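Local coordinates for protein endoglucanase A (Clostridium acetobutylicum, PDB 3IK2) that probably hydrolyses internal beta-1,4-glucosidic bonds of cellulose-like glucans, as a glycoside hydrolase family 44 endoglucanase, at residues F133-N136 against G137-L141; D178-P181 against S182-P185; S295-D298 against C299-R303; D89-A93 against M94-Y98. One frame throughout, in Å; residues are numbered along the deposited sequence.

Contact 1. Residues F133-N136 against G137-L141; sequences FNKN and GPLSL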
ATOM      1  N   PHE A 133     -18.366 -11.387  15.088  1.00 10.55           N
ATOM      2  CA  PHE A 133     -17.506 -12.148  14.158  1.00 10.66           C
ATOM      3  C   PHE A 133     -18.104 -13.478  13.645  1.00 11.02           C
ATOM      4  O   PHE A 133     -17.970 -13.835  12.458  1.00 11.02           O
ATOM      5  CB  PHE A 133     -16.091 -12.307  14.742  1.00 10.07           C
ATOM      6  CG  PHE A 133     -15.376 -10.982  14.962  1.00 11.26           C
ATOM      7  CD1 PHE A 133     -15.588  -9.899  14.090  1.00 10.47           C
ATOM      8  CD2 PHE A 133     -14.497 -10.821  16.023  1.00 10.57           C
ATOM      9  CE1 PHE A 133     -14.929  -8.666  14.271  1.00  8.45           C
ATOM     10  CE2 PHE A 133     -13.834  -9.615  16.222  1.00 12.75           C
ATOM     11  CZ  PHE A 133     -14.042  -8.526  15.340  1.00 11.89           C
ATOM     12  N   ASN A 134     -18.793 -14.175  14.535  1.00 11.67           N
ATOM     13  CA  ASN A 134     -19.364 -15.492  14.257  1.00 12.64           C
ATOM     14  C   ASN A 134     -20.859 -15.526  14.483  1.00 12.54           C
ATOM     15  O   ASN A 134     -21.333 -15.077  15.512  1.00 12.74           O
ATOM     16  CB  ASN A 134     -18.675 -16.530  15.136  1.00 11.98           C
ATOM     17  CG  ASN A 134     -17.224 -16.683  14.783  1.00 14.28           C
ATOM     18  OD1 ASN A 134     -16.892 -17.308  13.769  1.00 15.96           O
ATOM     19  ND2 ASN A 134     -16.344 -16.077  15.584  1.00 14.95           N
ATOM     20  N   LYS A 135     -21.591 -16.070  13.519  1.00 13.50           N
ATOM     21  CA  LYS A 135     -23.057 -16.103  13.585  1.00 14.11           C
ATOM     22  C   LYS A 135     -23.540 -17.180  14.520  1.00 15.90           C
ATOM     23  O   LYS A 135     -24.563 -17.012  15.184  1.00 15.65           O
ATOM     24  CB  LYS A 135     -23.687 -16.277  12.202  1.00 13.18           C
ATOM     25  CG  LYS A 135     -25.156 -15.838  12.138  1.00 13.02           C
ATOM     26  CD  LYS A 135     -25.757 -16.151  10.765  1.00 13.10           C
ATOM     27  CE  LYS A 135     -27.248 -15.835  10.712  1.00 10.92           C
ATOM     28  NZ  LYS A 135     -27.838 -16.015   9.347  1.00  7.43           N
ATOM     29  N   ASN A 136     -22.799 -18.287  14.587  1.00 18.17           N
ATOM     30  CA  ASN A 136     -23.175 -19.431  15.442  1.00 21.38           C
ATOM     31  C   ASN A 136     -24.562 -20.039  15.138  1.00 21.82           C
ATOM     32  O   ASN A 136     -25.047 -20.887  15.893  1.00 23.26           O
ATOM     33  CB  ASN A 136     -23.031 -19.114  16.957  1.00 21.99           C
ATOM     34  CG  ASN A 136     -21.659 -18.555  17.311  1.00 25.03           C
ATOM     35  OD1 ASN A 136     -20.634 -19.232  17.139  1.00 27.67           O
ATOM     36  ND2 ASN A 136     -21.627 -17.307  17.796  1.00 27.55           N
ATOM     37  N   GLY A 137     -25.178 -19.583  14.049  1.00 21.43           N
ATOM     38  CA  GLY A 137     -26.251 -20.283  13.356  1.00 20.27           C
ATOM     39  C   GLY A 137     -25.893 -20.377  11.861  1.00 19.79           C
ATOM     40  O   GLY A 137     -24.844 -19.877  11.431  1.00 19.37           O
ATOM     41  N   PRO A 138     -26.732 -21.064  11.068  1.00 19.40           N
ATOM     42  CA  PRO A 138     -26.484 -21.176   9.628  1.00 18.63           C
ATOM     43  C   PRO A 138     -26.401 -19.827   8.910  1.00 17.72           C
ATOM     44  O   PRO A 138     -27.148 -18.874   9.221  1.00 16.74           O
ATOM     45  CB  PRO A 138     -27.667 -22.003   9.091  1.00 19.24           C
ATOM     46  CG  PRO A 138     -28.532 -22.333  10.269  1.00 19.88           C
ATOM     47  CD  PRO A 138     -27.897 -21.849  11.526  1.00 19.33           C
ATOM     48  N   LEU A 139     -25.460 -19.782   7.973  1.00 16.08           N
ATOM     49  CA  LEU A 139     -25.165 -18.614   7.158  1.00 14.91           C
ATOM     50  C   LEU A 139     -26.224 -18.506   6.048  1.00 14.22           C
ATOM     51  O   LEU A 139     -26.824 -19.506   5.648  1.00 13.66           O
ATOM     52  CB  LEU A 139     -23.735 -18.720   6.625  1.00 14.42           C
ATOM     53  CG  LEU A 139     -22.552 -18.159   7.470  1.00 15.87           C
ATOM     54  CD1 LEU A 139     -22.801 -17.986   8.985  1.00 13.51           C
ATOM     55  CD2 LEU A 139     -21.206 -18.855   7.187  1.00 15.06           C
ATOM     56  N   SER A 140     -26.501 -17.276   5.620  1.00 13.40           N
ATOM     57  CA  SER A 140     -27.471 -17.015   4.569  1.00 12.68           C
ATOM     58  C   SER A 140     -26.858 -16.044   3.563  1.00 12.46           C
ATOM     59  O   SER A 140     -26.101 -15.164   3.962  1.00 11.83           O
ATOM     60  CB  SER A 140     -28.745 -16.402   5.157  1.00 11.65           C
ATOM     61  OG  SER A 140     -29.641 -16.085   4.107  1.00 11.81           O
ATOM     62  N   LEU A 141     -27.193 -16.208   2.278  1.00 12.39           N
ATOM     63  CA  LEU A 141     -26.816 -15.242   1.232  1.00 13.27           C
ATOM     64  C   LEU A 141     -27.756 -14.048   1.201  1.00 13.36           C
ATOM     65  O   LEU A 141     -27.523 -13.079   0.481  1.00 14.92           O
ATOM     66  CB  LEU A 141     -26.764 -15.901  -0.150  1.00 12.70           C
ATOM     67  CG  LEU A 141     -25.774 -17.080  -0.236  1.00 14.06           C
ATOM     68  CD1 LEU A 141     -25.934 -17.918  -1.558  1.00 13.44           C
ATOM     69  CD2 LEU A 141     -24.319 -16.599  -0.019  1.00 12.23           C
TER

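Contact 2. Residues D178-P181 against S182-P185; sequences DNEP and SLWP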
ATOM      1  N   ASP A 178     -10.226  -4.546   9.526  1.00  6.41           N
ATOM      2  CA  ASP A 178     -10.659  -3.155   9.723  1.00  6.47           C
ATOM      3  C   ASP A 178      -9.593  -2.150   9.239  1.00  5.44           C
ATOM      4  O   ASP A 178      -8.885  -2.407   8.266  1.00  5.24           O
ATOM      5  CB  ASP A 178     -11.088  -2.898  11.198  1.00  6.14           C
ATOM      6  CG  ASP A 178     -12.101  -1.770  11.333  1.00  5.40           C
ATOM      7  OD1 ASP A 178     -11.725  -0.595  11.070  1.00  5.65           O
ATOM      8  OD2 ASP A 178     -13.265  -2.058  11.721  1.00  5.64           O
ATOM      9  N   ASN A 179      -9.446  -1.042   9.959  1.00  5.18           N
ATOM     10  CA  ASN A 179      -8.608   0.051   9.502  1.00  5.41           C
ATOM     11  C   ASN A 179      -8.185   0.965  10.626  1.00  5.37           C
ATOM     12  O   ASN A 179      -9.020   1.396  11.396  1.00  6.12           O
ATOM     13  CB  ASN A 179      -9.371   0.872   8.461  1.00  4.26           C
ATOM     14  CG  ASN A 179      -8.558   2.027   7.927  1.00  2.74           C
ATOM     15  OD1 ASN A 179      -7.617   1.823   7.177  1.00  5.11           O
ATOM     16  ND2 ASN A 179      -8.926   3.249   8.308  1.00  2.00           N
ATOM     17  N   GLU A 180      -6.901   1.281  10.706  1.00  5.07           N
ATOM     18  CA  GLU A 180      -6.400   2.259  11.706  1.00  6.16           C
ATOM     19  C   GLU A 180      -7.081   2.228  13.086  1.00  5.73           C
ATOM     20  O   GLU A 180      -7.638   3.235  13.540  1.00  6.18           O
ATOM     21  CB  GLU A 180      -6.388   3.673  11.129  1.00  5.63           C
ATOM     22  CG  GLU A 180      -5.549   3.753   9.862  1.00  5.69           C
ATOM     23  CD  GLU A 180      -5.472   5.112   9.304  1.00  6.00           C
ATOM     24  OE1 GLU A 180      -6.128   6.033   9.862  1.00  6.55           O
ATOM     25  OE2 GLU A 180      -4.757   5.275   8.292  1.00  8.66           O
ATOM     26  N   PRO A 181      -6.977   1.077  13.774  1.00  6.06           N
ATOM     27  CA  PRO A 181      -7.668   0.801  15.032  1.00  5.92           C
ATOM     28  C   PRO A 181      -7.327   1.753  16.205  1.00  6.40           C
ATOM     29  O   PRO A 181      -8.215   2.059  17.020  1.00  6.02           O
ATOM     30  CB  PRO A 181      -7.265  -0.650  15.338  1.00  5.06           C
ATOM     31  CG  PRO A 181      -6.001  -0.837  14.606  1.00  4.77           C
ATOM     32  CD  PRO A 181      -6.134  -0.062  13.355  1.00  4.77           C
ATOM     33  N   SER A 182      -6.075   2.215  16.305  1.00  6.81           N
ATOM     34  CA  SER A 182      -5.720   3.166  17.363  1.00  6.86           C
ATOM     35  C   SER A 182      -6.339   4.553  17.105  1.00  8.27           C
ATOM     36  O   SER A 182      -6.389   5.402  18.001  1.00  8.45           O
ATOM     37  CB  SER A 182      -4.192   3.240  17.561  1.00  7.24           C
ATOM     38  OG  SER A 182      -3.543   4.065  16.602  1.00  6.22           O
ATOM     39  N   LEU A 183      -6.834   4.779  15.879  1.00  8.12           N
ATOM     40  CA  LEU A 183      -7.565   5.997  15.593  1.00  8.11           C
ATOM     41  C   LEU A 183      -9.080   5.825  15.689  1.00  7.68           C
ATOM     42  O   LEU A 183      -9.800   6.747  15.414  1.00  7.84           O
ATOM     43  CB  LEU A 183      -7.186   6.546  14.206  1.00  8.75           C
ATOM     44  CG  LEU A 183      -5.761   7.052  14.072  1.00  7.99           C
ATOM     45  CD1 LEU A 183      -5.584   7.808  12.727  1.00  8.43           C
ATOM     46  CD2 LEU A 183      -5.419   7.928  15.270  1.00  7.26           C
ATOM     47  N   TRP A 184      -9.571   4.659  16.088  1.00  8.01           N
ATOM     48  CA  TRP A 184     -11.028   4.480  16.179  1.00  8.17           C
ATOM     49  C   TRP A 184     -11.715   5.571  16.995  1.00  8.39           C
ATOM     50  O   TRP A 184     -12.738   6.054  16.563  1.00  8.78           O
ATOM     51  CB  TRP A 184     -11.416   3.113  16.736  1.00  6.51           C
ATOM     52  CG  TRP A 184     -11.286   1.986  15.765  1.00  6.74           C
ATOM     53  CD1 TRP A 184     -11.289   2.062  14.390  1.00  4.73           C
ATOM     54  CD2 TRP A 184     -11.140   0.602  16.088  1.00  3.22           C
ATOM     55  NE1 TRP A 184     -11.134   0.816  13.843  1.00  3.89           N
ATOM     56  CE2 TRP A 184     -11.058  -0.108  14.859  1.00  5.68           C
ATOM     57  CE3 TRP A 184     -11.052  -0.107  17.288  1.00  3.59           C
ATOM     58  CZ2 TRP A 184     -10.904  -1.502  14.800  1.00  3.01           C
ATOM     59  CZ3 TRP A 184     -10.873  -1.509  17.226  1.00  4.53           C
ATOM     60  CH2 TRP A 184     -10.805  -2.177  15.997  1.00  4.35           C
ATOM     61  N   PRO A 185     -11.168   5.949  18.184  1.00  9.12           N
ATOM     62  CA  PRO A 185     -11.839   6.981  19.007  1.00  8.87           C
ATOM     63  C   PRO A 185     -11.852   8.390  18.415  1.00  8.97           C
ATOM     64  O   PRO A 185     -12.730   9.182  18.760  1.00  9.11           O
ATOM     65  CB  PRO A 185     -11.033   6.974  20.323  1.00  8.61           C
ATOM     66  CG  PRO A 185      -9.679   6.482  19.929  1.00 10.18           C
ATOM     67  CD  PRO A 185      -9.941   5.447  18.843  1.00  8.87           C
TER

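Contact 3. Residues S295-D298 against C299-R303; sequences SNVD and CNKAR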
ATOM      1  N   SER A 295       5.044  24.844  -5.338  1.00 13.76           N
ATOM      2  CA  SER A 295       5.858  26.059  -5.528  1.00 14.23           C
ATOM      3  C   SER A 295       7.081  26.062  -4.582  1.00 13.49           C
ATOM      4  O   SER A 295       8.064  26.717  -4.854  1.00 12.97           O
ATOM      5  CB  SER A 295       5.039  27.335  -5.349  1.00 14.20           C
ATOM      6  OG  SER A 295       4.550  27.437  -4.026  1.00 15.32           O
ATOM      7  N   ASN A 296       7.005  25.272  -3.513  1.00 12.27           N
ATOM      8  CA  ASN A 296       8.034  25.189  -2.478  1.00 11.88           C
ATOM      9  C   ASN A 296       9.101  24.190  -2.904  1.00 11.74           C
ATOM     10  O   ASN A 296       8.893  22.964  -2.818  1.00 12.39           O
ATOM     11  CB  ASN A 296       7.369  24.761  -1.160  1.00 11.07           C
ATOM     12  CG  ASN A 296       8.287  24.835   0.023  1.00 11.79           C
ATOM     13  OD1 ASN A 296       9.503  24.734  -0.091  1.00 10.12           O
ATOM     14  ND2 ASN A 296       7.691  24.983   1.201  1.00 14.41           N
ATOM     15  N   VAL A 297      10.237  24.712  -3.365  1.00 11.46           N
ATOM     16  CA  VAL A 297      11.294  23.891  -3.966  1.00 10.30           C
ATOM     17  C   VAL A 297      12.012  22.968  -2.982  1.00 10.64           C
ATOM     18  O   VAL A 297      12.294  21.797  -3.301  1.00  8.90           O
ATOM     19  CB  VAL A 297      12.305  24.758  -4.768  1.00 10.67           C
ATOM     20  CG1 VAL A 297      13.574  23.950  -5.141  1.00  8.86           C
ATOM     21  CG2 VAL A 297      11.635  25.316  -6.016  1.00  8.77           C
ATOM     22  N   ASP A 298      12.302  23.482  -1.786  1.00 11.71           N
ATOM     23  CA  ASP A 298      12.907  22.638  -0.731  1.00 12.74           C
ATOM     24  C   ASP A 298      11.961  21.548  -0.259  1.00 12.09           C
ATOM     25  O   ASP A 298      12.395  20.471   0.146  1.00 12.03           O
ATOM     26  CB  ASP A 298      13.387  23.477   0.448  1.00 13.73           C
ATOM     27  CG  ASP A 298      14.705  24.195   0.152  1.00 17.53           C
ATOM     28  OD1 ASP A 298      15.222  24.093  -0.977  1.00 20.94           O
ATOM     29  OD2 ASP A 298      15.241  24.859   1.067  1.00 25.20           O
ATOM     30  N   CYS A 299      10.666  21.842  -0.297  1.00 11.40           N
ATOM     31  CA  CYS A 299       9.673  20.813  -0.052  1.00 10.40           C
ATOM     32  C   CYS A 299       9.696  19.779  -1.208  1.00  9.64           C
ATOM     33  O   CYS A 299       9.718  18.576  -0.942  1.00  8.93           O
ATOM     34  CB  CYS A 299       8.283  21.419   0.179  1.00 10.03           C
ATOM     35  SG  CYS A 299       7.062  20.257   0.826  1.00 11.21           S
ATOM     36  N   ASN A 300       9.717  20.251  -2.466  1.00  8.90           N
ATOM     37  CA  ASN A 300       9.832  19.347  -3.624  1.00  8.73           C
ATOM     38  C   ASN A 300      11.050  18.419  -3.523  1.00  9.16           C
ATOM     39  O   ASN A 300      10.974  17.189  -3.824  1.00  8.42           O
ATOM     40  CB  ASN A 300       9.844  20.101  -4.945  1.00  8.51           C
ATOM     41  CG  ASN A 300       8.579  20.937  -5.187  1.00  8.84           C
ATOM     42  OD1 ASN A 300       7.566  20.777  -4.524  1.00  8.38           O
ATOM     43  ND2 ASN A 300       8.639  21.807  -6.202  1.00  9.20           N
ATOM     44  N   LYS A 301      12.157  18.989  -3.055  1.00  8.77           N
ATOM     45  CA  LYS A 301      13.426  18.247  -2.913  1.00  9.26           C
ATOM     46  C   LYS A 301      13.358  17.180  -1.833  1.00  9.17           C
ATOM     47  O   LYS A 301      13.751  16.046  -2.056  1.00  9.48           O
ATOM     48  CB  LYS A 301      14.597  19.201  -2.632  1.00  8.97           C
ATOM     49  CG  LYS A 301      15.046  19.909  -3.856  1.00 10.68           C
ATOM     50  CD  LYS A 301      16.040  21.026  -3.564  1.00 14.59           C
ATOM     51  CE  LYS A 301      16.523  21.620  -4.873  1.00 16.35           C
ATOM     52  NZ  LYS A 301      17.294  22.880  -4.674  1.00 17.36           N
ATOM     53  N   ALA A 302      12.881  17.572  -0.657  1.00  9.06           N
ATOM     54  CA  ALA A 302      12.636  16.651   0.425  1.00  9.03           C
ATOM     55  C   ALA A 302      11.724  15.504   0.001  1.00  9.47           C
ATOM     56  O   ALA A 302      11.888  14.372   0.502  1.00 10.20           O
ATOM     57  CB  ALA A 302      12.021  17.398   1.607  1.00  9.04           C
ATOM     58  N   ARG A 303      10.757  15.801  -0.880  1.00  9.13           N
ATOM     59  CA  ARG A 303       9.782  14.815  -1.357  1.00  9.30           C
ATOM     60  C   ARG A 303      10.462  13.652  -2.057  1.00  9.20           C
ATOM     61  O   ARG A 303      10.206  12.503  -1.735  1.00  9.74           O
ATOM     62  CB  ARG A 303       8.739  15.466  -2.282  1.00  8.85           C
ATOM     63  CG  ARG A 303       7.732  14.498  -2.926  1.00 10.47           C
ATOM     64  CD  ARG A 303       6.600  15.216  -3.714  1.00  9.05           C
ATOM     65  NE  ARG A 303       5.854  16.108  -2.846  1.00  8.42           N
ATOM     66  CZ  ARG A 303       5.862  17.441  -2.932  1.00 11.10           C
ATOM     67  NH1 ARG A 303       6.573  18.056  -3.879  1.00 12.28           N
ATOM     68  NH2 ARG A 303       5.152  18.163  -2.069  1.00 10.23           N
TER
HETATM   69  O   HOH W   1      16.347  24.936  -3.053  1.00 31.97           O

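Contact 4. Residues D89-A93 against M94-Y98; sequences DKSLA and MGVPY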
ATOM      1  N   ASP A  89     -15.655  -7.126  -8.968  1.00  6.56           N
ATOM      2  CA  ASP A  89     -16.025  -7.308 -10.380  1.00  7.53           C
ATOM      3  C   ASP A  89     -15.164  -6.449 -11.306  1.00  8.05           C
ATOM      4  O   ASP A  89     -14.785  -6.904 -12.395  1.00  8.55           O
ATOM      5  CB  ASP A  89     -17.495  -6.933 -10.611  1.00  7.01           C
ATOM      6  CG  ASP A  89     -18.452  -8.012 -10.188  1.00  6.87           C
ATOM      7  OD1 ASP A  89     -18.011  -9.093  -9.743  1.00  9.07           O
ATOM      8  OD2 ASP A  89     -19.668  -7.772 -10.277  1.00  7.12           O
ATOM      9  N   LYS A  90     -14.898  -5.202 -10.881  1.00  7.59           N
ATOM     10  CA  LYS A  90     -14.062  -4.291 -11.643  1.00  7.65           C
ATOM     11  C   LYS A  90     -12.605  -4.759 -11.638  1.00  7.11           C
ATOM     12  O   LYS A  90     -11.959  -4.723 -12.665  1.00  6.70           O
ATOM     13  CB  LYS A  90     -14.204  -2.860 -11.123  1.00  7.55           C
ATOM     14  CG  LYS A  90     -13.791  -1.777 -12.134  1.00 10.21           C
ATOM     15  CD  LYS A  90     -14.029  -0.369 -11.520  1.00  8.68           C
ATOM     16  CE  LYS A  90     -13.352   0.758 -12.305  1.00 11.04           C
ATOM     17  NZ  LYS A  90     -13.319   2.105 -11.497  1.00 14.25           N
ATOM     18  N   SER A  91     -12.106  -5.228 -10.492  1.00  6.94           N
ATOM     19  CA  SER A  91     -10.782  -5.856 -10.432  1.00  7.65           C
ATOM     20  C   SER A  91     -10.672  -6.944 -11.490  1.00  7.79           C
ATOM     21  O   SER A  91      -9.702  -6.993 -12.214  1.00  8.95           O
ATOM     22  CB  SER A  91     -10.499  -6.469  -9.037  1.00  7.24           C
ATOM     23  OG  SER A  91     -10.109  -5.486  -8.088  1.00  7.88           O
ATOM     24  N   LEU A  92     -11.657  -7.832 -11.549  1.00  8.13           N
ATOM     25  CA  LEU A  92     -11.659  -8.939 -12.528  1.00  8.47           C
ATOM     26  C   LEU A  92     -11.744  -8.485 -14.005  1.00  8.39           C
ATOM     27  O   LEU A  92     -11.021  -9.015 -14.859  1.00  9.27           O
ATOM     28  CB  LEU A  92     -12.763  -9.937 -12.198  1.00  7.21           C
ATOM     29  CG  LEU A  92     -12.544 -10.736 -10.902  1.00  9.11           C
ATOM     30  CD1 LEU A  92     -13.813 -11.465 -10.498  1.00  9.82           C
ATOM     31  CD2 LEU A  92     -11.371 -11.712 -10.985  1.00  6.39           C
ATOM     32  N   ALA A  93     -12.606  -7.506 -14.276  1.00  8.21           N
ATOM     33  CA  ALA A  93     -12.729  -6.904 -15.588  1.00  8.34           C
ATOM     34  C   ALA A  93     -11.436  -6.249 -16.018  1.00  9.34           C
ATOM     35  O   ALA A  93     -11.168  -6.214 -17.194  1.00  9.95           O
ATOM     36  CB  ALA A  93     -13.843  -5.876 -15.604  1.00  7.30           C
ATOM     37  N   MET A  94     -10.665  -5.690 -15.078  1.00  9.97           N
ATOM     38  CA  MET A  94      -9.435  -4.973 -15.404  1.00 10.24           C
ATOM     39  C   MET A  94      -8.275  -5.936 -15.551  1.00 10.31           C
ATOM     40  O   MET A  94      -7.189  -5.531 -15.938  1.00 11.30           O
ATOM     41  CB  MET A  94      -9.070  -3.971 -14.310  1.00  9.43           C
ATOM     42  CG  MET A  94     -10.021  -2.759 -14.158  1.00 10.35           C
ATOM     43  SD  MET A  94      -9.557  -1.732 -12.725  1.00 11.49           S
ATOM     44  CE  MET A  94     -11.065  -1.722 -11.862  1.00 16.19           C
ATOM     45  N   GLY A  95      -8.481  -7.199 -15.205  1.00  9.79           N
ATOM     46  CA  GLY A  95      -7.352  -8.147 -15.152  1.00  9.82           C
ATOM     47  C   GLY A  95      -6.452  -7.967 -13.919  1.00  9.45           C
ATOM     48  O   GLY A  95      -5.312  -8.437 -13.917  1.00  9.64           O
ATOM     49  N   VAL A  96      -6.959  -7.306 -12.877  1.00  8.53           N
ATOM     50  CA  VAL A  96      -6.180  -7.069 -11.654  1.00  8.60           C
ATOM     51  C   VAL A  96      -6.202  -8.315 -10.769  1.00  8.66           C
ATOM     52  O   VAL A  96      -7.275  -8.756 -10.361  1.00  8.51           O
ATOM     53  CB  VAL A  96      -6.656  -5.801 -10.882  1.00  9.08           C
ATOM     54  CG1 VAL A  96      -6.054  -5.745  -9.497  1.00  7.31           C
ATOM     55  CG2 VAL A  96      -6.280  -4.540 -11.648  1.00  8.89           C
ATOM     56  N   PRO A  97      -5.019  -8.938 -10.561  1.00  8.66           N
ATOM     57  CA  PRO A  97      -4.863 -10.241  -9.874  1.00  8.18           C
ATOM     58  C   PRO A  97      -5.053 -10.260  -8.361  1.00  8.32           C
ATOM     59  O   PRO A  97      -5.170 -11.354  -7.788  1.00  8.12           O
ATOM     60  CB  PRO A  97      -3.423 -10.671 -10.205  1.00  8.97           C
ATOM     61  CG  PRO A  97      -2.746  -9.444 -10.726  1.00  8.88           C
ATOM     62  CD  PRO A  97      -3.753  -8.420 -11.105  1.00  7.57           C
ATOM     63  N   TYR A  98      -5.112  -9.102  -7.709  1.00  7.50           N
ATOM     64  CA  TYR A  98      -5.307  -9.113  -6.250  1.00  7.20           C
ATOM     65  C   TYR A  98      -6.268  -8.019  -5.787  1.00  7.30           C
ATOM     66  O   TYR A  98      -6.003  -6.817  -5.983  1.00  7.57           O
ATOM     67  CB  TYR A  98      -3.941  -8.959  -5.547  1.00  6.28           C
ATOM     68  CG  TYR A  98      -3.859  -9.469  -4.127  1.00  5.97           C
ATOM     69  CD1 TYR A  98      -3.074 -10.583  -3.813  1.00  6.20           C
ATOM     70  CD2 TYR A  98      -4.544  -8.833  -3.094  1.00  4.83           C
ATOM     71  CE1 TYR A  98      -2.986 -11.058  -2.512  1.00  6.50           C
ATOM     72  CE2 TYR A  98      -4.465  -9.299  -1.791  1.00  5.38           C
ATOM     73  CZ  TYR A  98      -3.675 -10.403  -1.509  1.00  5.73           C
ATOM     74  OH  TYR A  98      -3.627 -10.878  -0.225  1.00  6.65           O
TER

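Contact 1. Residues F133-N136 against G137-L141
Lys135 reaches across a surface turn to meet Pro138 and Leu139, with both a polar and an apolar part to the contact. The polar part is one hydrogen bond: Lys135 NZ donates to Pro138 O at 2.9 Å, approaching in the plane of that carbonyl with a C=O...N angle of 153°. With CG anti to the backbone N (chi1 -160°) and every later torsion extended, the chain spans the mouth of the turn and ends level with the proline carbonyl. The same ammonium group also forms a salt bridge to Glu154 OE2 on helix 152-163, and that carboxylate oxygen accepts Ser140 N as well. At the near end of the lysine, its backbone N is bound to Asp153 OD2.

The apolar part lies along the methylene chain. Leu139 CD1 sits beside it, 3.7 Å from Lys135 CB and 3.9 Å from Lys135 CD, while the leucine also touches Asp153 and Asn157 of the helix. Asn136 makes the bend itself: its positive phi of 58° turns the backbone back, and its CB leaves the backbone away from 137-141 although it still touches Gly137 N.

The turn belongs to the loop between strands 128-132 and 149-151, and the lysine side chain lies about 8 Å from the calcium ion. With a backbone carbonyl and a carboxylate both facing the ammonium group, the chemistry would be expected to favour a charged lysine that ties the returning arm of the loop to helix 152-163, and the nearby positive charge would probably keep Glu154 ionised.

Contact 2. Residues D178-P181 against S182-P185
Glu180 O accepts Leu183 N at 2.9 Å and Pro181 O accepts Trp184 N at 3.1 Å, two successive three-residue steps that wind the chain from a short 3-10 turn into helix 184-187. Thr196 OG1 is a further partner of Pro181 O.

Trp184 carries most of the side-chain contact. Pro181 CA lies over one face of its indole, 3.5 Å from the centroid of the five-membered ring in a CH-pi contact, and Pro181 CB continues over the six-membered ring, 3.8 Å from Trp184 CZ2. At the indole edge, Trp184 NE1 donates to Asp178 OD1 at 3.2 Å with an N-H...O angle of 151°. The oxygen lies close to the ring plane, yet the N-H comes down on the carboxylate from above, the two planes being 73° apart. A weak second bond from the same N-H goes to Asn179 O.

Asn179, Glu180 and Pro181 follow the fourth strand of the (beta/alpha)8 barrel, and an Asn-Glu-Pro sequence here is consistent with the acid/base position of related barrel hydrolases. Glu180 OE2 is bonded to His277 ND1, and its side chain touches Glu352 on strand 347-353. Its OE1 meets Leu183 CD1 at 3.4 Å, the two side chains running alongside each other. The Asp178 carboxylate is buried and held by several donors besides the indole: Ala105 N and Gly106 N at OD2, Thr43 OG1 at OD1.

Contact 3. Residues S295-D298 against C299-R303
Asn296 caps the first turn of helix 297-305 by accepting Cys299 N on its side-chain OD1 at 3.1 Å, an N-cap bond. With CG anti to the backbone N (chi1 -172°), the side chain brings OD1 to the Cys299 N-H, which meets it from well above the amide plane. The other end of that amide, ND2, is bonded to Gly285 O. Cys299 CB lies over the same face of the amide, 3.4 Å from Asn296 CG.

Backbone hydrogen bonds then take up the regular alpha-helical pattern. Asn300 N reaches Asn296 O, Lys301 N reaches Val297 O and Ala302 N reaches Asp298 O, all between 2.8 and 3.0 Å.

Among the polar side chains, Asn300 uses both ends of its amide. Its OD1 accepts Arg303 NH1 at 3.0 Å, one turn further on and in the guanidinium plane, while its ND2 serves Tyr450 OH and Thr294 O. Tyr450 lies in the loop between strands 440-447 and 454-461 of the nine-stranded sheet, so the asparagine links this barrel-side helix to the neighbouring domain. Arg303 is buried; its NH2 also bonds Val289 O and its NH1 Ser362 OG, with a weak bond from NE to Tyr355 O.

The outer face pairs Asp298 with Lys301 without direct contact of their charges. The extended lysine passes Val297, its CE 3.8 Å from Val297 CG1. A water spans the remaining gap: it donates to Asp298 OD1 at 2.5 Å and accepts from Lys301 NZ at 2.8 Å.

Contact 4. Residues D89-A93 against M94-Y98
Ser91 O reaches past the end of its helix to take Val96 N at 2.8 Å, and the chain can fold back this way because Gly95 between them adopts a positive phi of 76°. A second bond nests inside the first: Gly95 N donates to Leu92 O at 3.1 Å, with the N-H arriving from far above the carbonyl plane. One residue earlier, Met94 N still holds Lys90 O at 2.9 Å in the helical manner, with a weak extra bond to Ser91 O.

Together the two nested bonds are a Schellman motif, ending helix 82-93 and turning the chain into strand 99-103, the third strand of the barrel. Just beyond the glycine, Val96 CB lies 3.5 Å from Ser91 O, and the valine side chain also packs on Val32 and Arg35. Ser91 OG is bonded to Arg35 NH1 and Ser99 OG.

Between Lys90 and Met94 the modelled contact of the methionine methyl is doubtful. The extended lysine chain leads away from the turn to a salt bridge between Lys90 NZ and Asp26 OD2.

Contact 3 lies on helix 297-305, in the connection between the sixth and seventh barrel strands. Contact 2 lies at the C-terminal mouth of the barrel, where Glu180 and Glu352 approach and the substrate is expected to bind. Contact 4 lies at the other end, on the turn leading into strand 99-103; its centre is 28 Å from that of contact 2. Contact 1, beside the calcium site, comes to about 7 Å from contact 2 between nearest atoms, yet its centre is 53 Å from that of contact 3, across the chain's centre. None of the four touches another.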